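Local coordinates for protein nicotinate-nucleotide pyrophosphorylase (Ehrlichia chaffeensis, PDB 3L0G) that probably converts quinolinate to nicotinate mononucleotide by phosphoribosyl transfer and decarboxylation, feeding NAD+ biosynthesis, at residues C[251-256]-C[273-278]; C[212-217]-C[229-234]; C[143-148]-C[267-272]. All blocks are in the same frame, centred on the assembly; numbering follows the deposited sequence.

Interaction 1. Residues C[251-256]-C[273-278]; sequences KSVLEV and VDYISI. With EDO (1,2-ethanediol), chain I.
D274 meets both the N-H and the C=O of L254 across the contact. Its CB lies 3.5 Å from L254 O. CG stands beside its own backbone N (chi1 -58°), which turns the carboxylate back alongside the L254 peptide. OD2 then accepts from L254 N at 2.9 Å, nearly straight at 165°, through the lone pair that faces away from OD1. The same oxygen lies 3.4 Å from V253 CA and accepts a hydrogen bond from a water that also donates to S252 O. OD1 leaves the contact to form a salt bridge with K144. The backbone completes the exchange: D274 N donates to L254 O at 2.8 Å, and this carbonyl takes a second, longer bond from Y275 N.

Beyond this start, 253-256 and 275-277 run as parallel strands, with V256 N hydrogen-bonded to Y275 O and S277 N to V256 O. E255 and Y275 share one face. V253 CG1 reaches the edge of the Y275 ring, 3.6 Å from CE2, while the E255 side chain runs obliquely past that of Y275, carboxylate and ring planes 66° apart, with OE2 nearest Y275 CB. E255 OE1 accepts from O2 of an ethanediol at 2.5 Å; its very short approach to S277 OG is doubtful, since that serine has two conformers. On the face carrying V256 and I276, V256 CG2 meets V273 CG1 at 3.8 Å.

The two strands belong to a beta-alpha-beta unit in the parallel sheet of the C-terminal domain, the open alpha/beta barrel known for this family. Helix 262-269 packs on V256 and I276, helix 238-248 receives L254 and V273, and R148 of strand 146-148 lies over the other face, salt-bridged to E255.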
# COMPACT_ATOMS: atom_id res chain seq x y z
N LYS C 251 12.48 13.23 39.04
CA LYS C 251 13.42 12.12 38.76
C LYS C 251 12.96 11.24 37.60
O LYS C 251 13.73 10.44 37.08
CB LYS C 251 13.60 11.24 40.00
CG LYS C 251 14.12 11.99 41.24
CD LYS C 251 14.39 11.07 42.43
CE LYS C 251 13.12 10.36 42.99
NZ LYS C 251 13.40 8.89 43.20
N SER C 252 11.69 11.36 37.21
CA SER C 252 11.22 10.72 35.99
C SER C 252 10.32 11.71 35.26
O SER C 252 9.79 12.64 35.84
CB SER C 252 10.52 9.38 36.34
OG SER C 252 9.67 8.93 35.32
N VAL C 253 10.21 11.54 33.95
CA VAL C 253 9.22 12.26 33.17
C VAL C 253 7.85 11.76 33.68
O VAL C 253 7.72 10.59 34.05
CB VAL C 253 9.43 12.01 31.65
CG1 VAL C 253 8.20 12.41 30.84
CG2 VAL C 253 10.73 12.78 31.15
N LEU C 254 6.87 12.65 33.76
CA LEU C 254 5.50 12.28 34.17
C LEU C 254 4.51 12.72 33.13
O LEU C 254 4.46 13.90 32.77
CB LEU C 254 5.09 12.97 35.49
CG LEU C 254 5.21 12.24 36.81
CD1 LEU C 254 4.72 13.12 37.97
CD2 LEU C 254 4.43 10.92 36.72
N GLU C 255 3.66 11.78 32.72
CA GLU C 255 2.66 12.03 31.71
C GLU C 255 1.32 11.61 32.29
O GLU C 255 1.25 10.56 32.90
CB GLU C 255 2.97 11.18 30.48
CG GLU C 255 1.92 11.20 29.43
CD GLU C 255 2.45 10.68 28.10
OE1 GLU C 255 1.68 9.99 27.41
OE2 GLU C 255 3.62 10.96 27.75
N VAL C 256 0.29 12.42 32.09
CA VAL C 256 -1.08 12.04 32.46
C VAL C 256 -1.74 11.60 31.18
O VAL C 256 -1.68 12.32 30.18
CB VAL C 256 -1.86 13.22 33.09
CG1 VAL C 256 -3.36 12.86 33.30
CG2 VAL C 256 -1.23 13.66 34.44
N VAL C 273 3.18 18.14 35.79
CA VAL C 273 3.48 17.02 34.91
C VAL C 273 4.14 17.56 33.61
O VAL C 273 4.08 18.76 33.35
CB VAL C 273 2.19 16.19 34.64
CG1 VAL C 273 1.72 15.53 35.96
CG2 VAL C 273 1.08 17.04 34.00
N ASP C 274 4.78 16.71 32.84
CA ASP C 274 5.47 17.11 31.60
C ASP C 274 4.61 17.00 30.35
O ASP C 274 4.70 17.82 29.43
CB ASP C 274 6.72 16.26 31.40
CG ASP C 274 7.69 16.36 32.58
OD1 ASP C 274 8.20 17.46 32.83
OD2 ASP C 274 7.90 15.35 33.29
N TYR C 275 3.78 15.96 30.31
CA TYR C 275 2.98 15.66 29.14
C TYR C 275 1.55 15.34 29.55
O TYR C 275 1.32 14.82 30.65
CB TYR C 275 3.57 14.45 28.42
CG TYR C 275 4.98 14.68 27.87
CD1 TYR C 275 5.16 15.44 26.72
CD2 TYR C 275 6.10 14.16 28.49
CE1 TYR C 275 6.39 15.65 26.18
CE2 TYR C 275 7.39 14.39 27.96
CZ TYR C 275 7.51 15.13 26.80
OH TYR C 275 8.72 15.40 26.23
N ILE C 276 0.60 15.64 28.67
CA ILE C 276 -0.73 15.06 28.77
C ILE C 276 -1.10 14.40 27.43
O ILE C 276 -1.16 15.08 26.39
CB ILE C 276 -1.79 16.10 29.20
CG1 ILE C 276 -1.43 16.67 30.58
CG2 ILE C 276 -3.21 15.45 29.25
CD1 ILE C 276 -2.10 18.02 30.89
N SER C 277 -1.33 13.08 27.50
CA SER C 277 -1.74 12.24 26.37
C SER C 277 -3.26 12.15 26.34
O SER C 277 -3.84 11.80 27.35
CB SER C 277 -1.21 10.81 26.57
OG SER C 277 0.00 10.61 25.90
N ILE C 278 -3.89 12.39 25.19
CA ILE C 278 -5.34 12.46 25.12
C ILE C 278 -5.86 11.60 23.96
O ILE C 278 -5.60 11.90 22.81
CB ILE C 278 -5.82 13.93 24.92
CG1 ILE C 278 -5.23 14.84 26.00
CG2 ILE C 278 -7.34 13.99 24.98
CD1 ILE C 278 -5.55 16.30 25.78
C1 EDO I . 1.03 7.36 25.82
O1 EDO I . 0.17 7.43 24.69
C2 EDO I . 2.46 7.73 25.42
O2 EDO I . 2.65 9.15 25.26
O HOH W 1 8.85 15.22 35.78

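Interaction 2. Residues C[212-217]-C[229-234]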
# COMPACT_ATOMS: atom_id res chain seq x y z
N ILE C 212 6.46 3.43 31.66
CA ILE C 212 5.55 2.45 32.27
C ILE C 212 4.25 3.11 32.74
O ILE C 212 4.27 4.19 33.31
CB ILE C 212 6.24 1.70 33.41
CG1 ILE C 212 5.30 0.63 34.02
CG2 ILE C 212 6.74 2.68 34.47
CD1 ILE C 212 6.03 -0.40 34.98
N GLU C 213 3.12 2.47 32.47
CA GLU C 213 1.86 3.01 32.98
C GLU C 213 1.47 2.49 34.36
O GLU C 213 1.52 1.28 34.66
CB GLU C 213 0.71 2.93 31.98
CG GLU C 213 0.53 1.67 31.27
CD GLU C 213 -0.82 1.60 30.52
OE1 GLU C 213 -1.59 0.64 30.79
OE2 GLU C 213 -1.08 2.52 29.69
N CYS C 214 1.10 3.43 35.20
CA CYS C 214 0.73 3.19 36.58
C CYS C 214 -0.70 3.68 36.80
O CYS C 214 -1.08 4.74 36.30
CB CYS C 214 1.68 3.98 37.47
SG CYS C 214 3.45 3.52 37.34
N ASP C 215 -1.49 2.94 37.55
CA ASP C 215 -2.79 3.45 37.96
C ASP C 215 -3.00 3.66 39.44
O ASP C 215 -4.10 3.96 39.85
CB ASP C 215 -3.96 2.69 37.31
CG ASP C 215 -3.94 1.24 37.61
OD1 ASP C 215 -3.25 0.82 38.56
OD2 ASP C 215 -4.63 0.51 36.85
N ASN C 216 -1.93 3.55 40.24
CA ASN C 216 -1.99 4.03 41.63
C ASN C 216 -0.64 4.45 42.12
O ASN C 216 0.37 4.30 41.41
CB ASN C 216 -2.64 2.98 42.55
CG ASN C 216 -1.84 1.70 42.62
OD1 ASN C 216 -0.61 1.73 42.67
ND2 ASN C 216 -2.52 0.57 42.61
N ILE C 217 -0.59 4.99 43.33
CA ILE C 217 0.64 5.57 43.84
C ILE C 217 1.69 4.49 44.15
O ILE C 217 2.92 4.69 43.96
CB ILE C 217 0.34 6.43 45.09
CG1 ILE C 217 -0.27 7.78 44.64
CG2 ILE C 217 1.58 6.62 45.97
CD1 ILE C 217 0.64 8.65 43.82
N ASP C 229 12.44 5.87 33.05
CA ASP C 229 12.68 7.18 32.47
C ASP C 229 11.38 7.98 32.46
O ASP C 229 11.41 9.21 32.53
CB ASP C 229 13.26 7.02 31.05
CG ASP C 229 14.58 6.27 31.06
OD1 ASP C 229 15.59 6.90 31.43
OD2 ASP C 229 14.60 5.07 30.71
N MET C 230 10.25 7.29 32.43
CA MET C 230 8.96 7.92 32.19
C MET C 230 7.86 7.10 32.82
O MET C 230 7.83 5.88 32.70
CB MET C 230 8.72 8.05 30.69
CG MET C 230 7.31 8.53 30.26
SD MET C 230 7.30 8.88 28.48
CE MET C 230 5.70 8.15 28.00
N ILE C 231 6.99 7.81 33.52
CA ILE C 231 5.85 7.22 34.22
C ILE C 231 4.57 7.86 33.70
O ILE C 231 4.43 9.07 33.65
CB ILE C 231 5.97 7.41 35.74
CG1 ILE C 231 7.12 6.58 36.30
CG2 ILE C 231 4.67 7.00 36.43
CD1 ILE C 231 7.40 6.87 37.79
N LEU C 232 3.64 7.02 33.28
CA LEU C 232 2.35 7.44 32.80
C LEU C 232 1.33 7.24 33.91
O LEU C 232 1.28 6.18 34.54
CB LEU C 232 2.00 6.61 31.57
CG LEU C 232 0.83 7.03 30.70
CD1 LEU C 232 1.13 6.68 29.23
CD2 LEU C 232 -0.47 6.34 31.18
N LEU C 233 0.53 8.27 34.18
CA LEU C 233 -0.52 8.19 35.20
C LEU C 233 -1.86 7.95 34.48
O LEU C 233 -2.36 8.81 33.75
CB LEU C 233 -0.52 9.47 36.04
CG LEU C 233 0.82 9.91 36.67
CD1 LEU C 233 0.73 11.30 37.35
CD2 LEU C 233 1.33 8.88 37.70
N ASP C 234 -2.41 6.74 34.64
CA ASP C 234 -3.59 6.31 33.87
C ASP C 234 -4.85 6.44 34.74
O ASP C 234 -4.97 5.78 35.75
CB ASP C 234 -3.41 4.86 33.38
CG ASP C 234 -4.45 4.43 32.33
OD1 ASP C 234 -4.77 5.22 31.40
OD2 ASP C 234 -4.94 3.26 32.42
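E213 and L232 lie side by side and point the same way, the usual relation of paired residues in neighbouring parallel strands. Here it sets an acid against a hydrocarbon: L232 CD2 rests 3.7 Å from E213 CB. E213 CG sits between its backbone N and carbonyl carbon (chi1 46°), and from there the chain extends past the leucine methyl to a carboxylate whose OE1 accepts from the backbone N of D185, while OE2 is in a long, weak ion pair with K184. D234 follows on the same side, its OD2 4.6 Å from E213 OE1.

I212, C214, I231 and L233 occupy the reverse face. C214 SG, held beside its own backbone N, comes 3.8 Å from I231 CG2, and helix 217-225 receives I212, C214 and L233. Between the two faces the backbones form a regular ladder: M230 O accepts from I212 N, L232 N donates to I212 O in an almost linear bond of 178°, C214 N reaches L232 O at 2.8 Å, and D234 N closes on C214 O at 2.9 Å.

The chemistry is therefore divided by face. Apolar groups seal the sheet to its helix, whereas E213 and D234 put acidic groups on the face carrying L232, probably the inner side of the open barrel. Two acidic side chains near the C-terminal ends of strands, where active sites of alpha/beta barrels lie, are consistent with a place near the active site.

Interaction 3. Residues C[143-148]-C[267-272]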
# COMPACT_ATOMS: atom_id res chain seq x y z
N THR C 143 2.33 26.84 30.69
CA THR C 143 2.86 25.73 31.49
C THR C 143 3.91 25.03 30.64
O THR C 143 4.02 25.30 29.44
CB THR C 143 1.77 24.70 31.89
OG1 THR C 143 1.38 23.92 30.75
CG2 THR C 143 0.55 25.39 32.48
N LYS C 144 4.66 24.11 31.22
CA LYS C 144 5.66 23.38 30.44
C LYS C 144 5.07 22.21 29.69
O LYS C 144 5.79 21.49 29.00
CB LYS C 144 6.78 22.85 31.34
CG LYS C 144 6.31 21.83 32.40
CD LYS C 144 7.52 21.38 33.26
CE LYS C 144 7.10 20.74 34.57
NZ LYS C 144 8.10 19.68 34.93
N VAL C 145 3.76 22.01 29.78
CA VAL C 145 3.15 20.79 29.27
C VAL C 145 3.08 20.74 27.73
O VAL C 145 2.78 21.73 27.07
CB VAL C 145 1.76 20.59 29.87
CG1 VAL C 145 1.07 19.42 29.22
CG2 VAL C 145 1.88 20.38 31.37
N LYS C 146 3.39 19.57 27.19
CA LYS C 146 3.10 19.27 25.78
C LYS C 146 1.92 18.29 25.68
O LYS C 146 1.81 17.35 26.47
CB LYS C 146 4.33 18.68 25.08
CG LYS C 146 5.61 19.57 25.17
CD LYS C 146 5.37 20.88 24.44
CE LYS C 146 6.57 21.79 24.45
NZ LYS C 146 6.30 23.00 23.62
N ILE C 147 1.03 18.52 24.73
CA ILE C 147 -0.08 17.60 24.46
C ILE C 147 0.44 16.47 23.55
O ILE C 147 1.09 16.74 22.53
CB ILE C 147 -1.25 18.35 23.76
CG1 ILE C 147 -1.81 19.48 24.67
CG2 ILE C 147 -2.34 17.37 23.36
CD1 ILE C 147 -2.18 19.05 26.15
N ARG C 148 0.18 15.21 23.94
CA ARG C 148 0.58 14.05 23.14
C ARG C 148 -0.57 13.23 22.60
O ARG C 148 -1.64 13.17 23.21
CB ARG C 148 1.52 13.12 23.88
CG ARG C 148 2.85 13.83 24.15
CD ARG C 148 4.10 13.05 23.92
NE ARG C 148 4.40 12.18 25.02
CZ ARG C 148 5.62 11.88 25.47
NH1 ARG C 148 6.72 12.42 24.96
NH2 ARG C 148 5.73 11.03 26.48
N ASN C 267 -6.06 22.58 34.71
CA ASN C 267 -5.85 22.16 36.10
C ASN C 267 -4.83 21.04 36.20
O ASN C 267 -3.97 21.06 37.08
CB ASN C 267 -7.16 21.67 36.73
CG ASN C 267 -8.12 22.79 37.04
OD1 ASN C 267 -9.35 22.60 36.95
ND2 ASN C 267 -7.59 23.96 37.42
N ILE C 268 -4.92 20.08 35.29
CA ILE C 268 -3.96 18.98 35.25
C ILE C 268 -2.58 19.55 34.92
O ILE C 268 -1.59 19.17 35.56
CB ILE C 268 -4.38 17.88 34.26
CG1 ILE C 268 -5.66 17.19 34.79
CG2 ILE C 268 -3.24 16.84 34.05
CD1 ILE C 268 -6.20 16.13 33.90
N ALA C 269 -2.51 20.49 33.97
CA ALA C 269 -1.22 21.03 33.53
C ALA C 269 -0.47 21.75 34.66
O ALA C 269 0.74 21.67 34.72
CB ALA C 269 -1.37 21.94 32.32
N LEU C 270 -1.19 22.43 35.54
CA LEU C 270 -0.57 23.21 36.62
C LEU C 270 -0.02 22.36 37.78
O LEU C 270 0.63 22.90 38.65
CB LEU C 270 -1.56 24.24 37.20
CG LEU C 270 -2.10 25.31 36.25
CD1 LEU C 270 -3.29 26.01 36.91
CD2 LEU C 270 -1.00 26.30 35.86
N THR C 271 -0.31 21.05 37.79
CA THR C 271 0.23 20.14 38.80
C THR C 271 1.75 19.99 38.63
O THR C 271 2.45 19.71 39.60
CB THR C 271 -0.40 18.72 38.74
OG1 THR C 271 -0.09 18.11 37.48
CG2 THR C 271 -1.91 18.76 38.94
N GLY C 272 2.27 20.21 37.42
CA GLY C 272 3.73 20.09 37.15
C GLY C 272 4.15 18.81 36.41
O GLY C 272 5.34 18.44 36.39
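A269 and V145 form the tight half of this contact, where the small A269 near the end of helix 262-269 packs against the loop. A269 CB lies 3.7 Å from V145 CG2 and equally 3.7 Å from T143 OG1, so the one methyl is held by both residues. T143 OG1 also accepts from V145 N at 3.2 Å, an ST turn that fixes the loop's shape, and it has a further bond with V140 O.

Toward solvent the fit becomes sparse. The T143 and L270 side chains cross at about a right angle, CG2 of T143 3.8 Å from CD2 of L270, with the leucine largely exposed. K144 stretches along the outside until its NZ is 3.4 Å from G272 O, a weak bond; the principal partner of that amine is D274. G272, with positive phi, ends the turn that begins at A269, while T271 OG1 donates to I268 O at 2.7 Å, a side-chain bond within the turn that follows the helix.

The contact thus joins the loop entering strand 146-148 to the end of helix 262-269. I268 and V145 both rest on I276 of strand 275-277, and helix 238-248 lies alongside, touching I268 and T271.

Interactions 1 and 2 pair strands of one parallel sheet; interaction 3 packs helix 262-269 and its turn against the loop leading into edge strand 146-148. The units of interactions 1 and 2, centres about 9 Å apart, are separated by the one through helix 238-248 and meet where E255 O lies 2.7 Å from L233 N. Interaction 3, centred about 8 Å from interaction 1, joins it where R148 N lies 2.8 Å from I276 O and through the R148-E255 salt bridge. R148 NH2 also packs 3.2 Å from M230 CE of interaction 2, about 16 Å away between centres. Ethanediol, probably from the crystallisation liquor, lies by E255 and about 3 Å from the L232 side chain, perhaps marking an inner pocket.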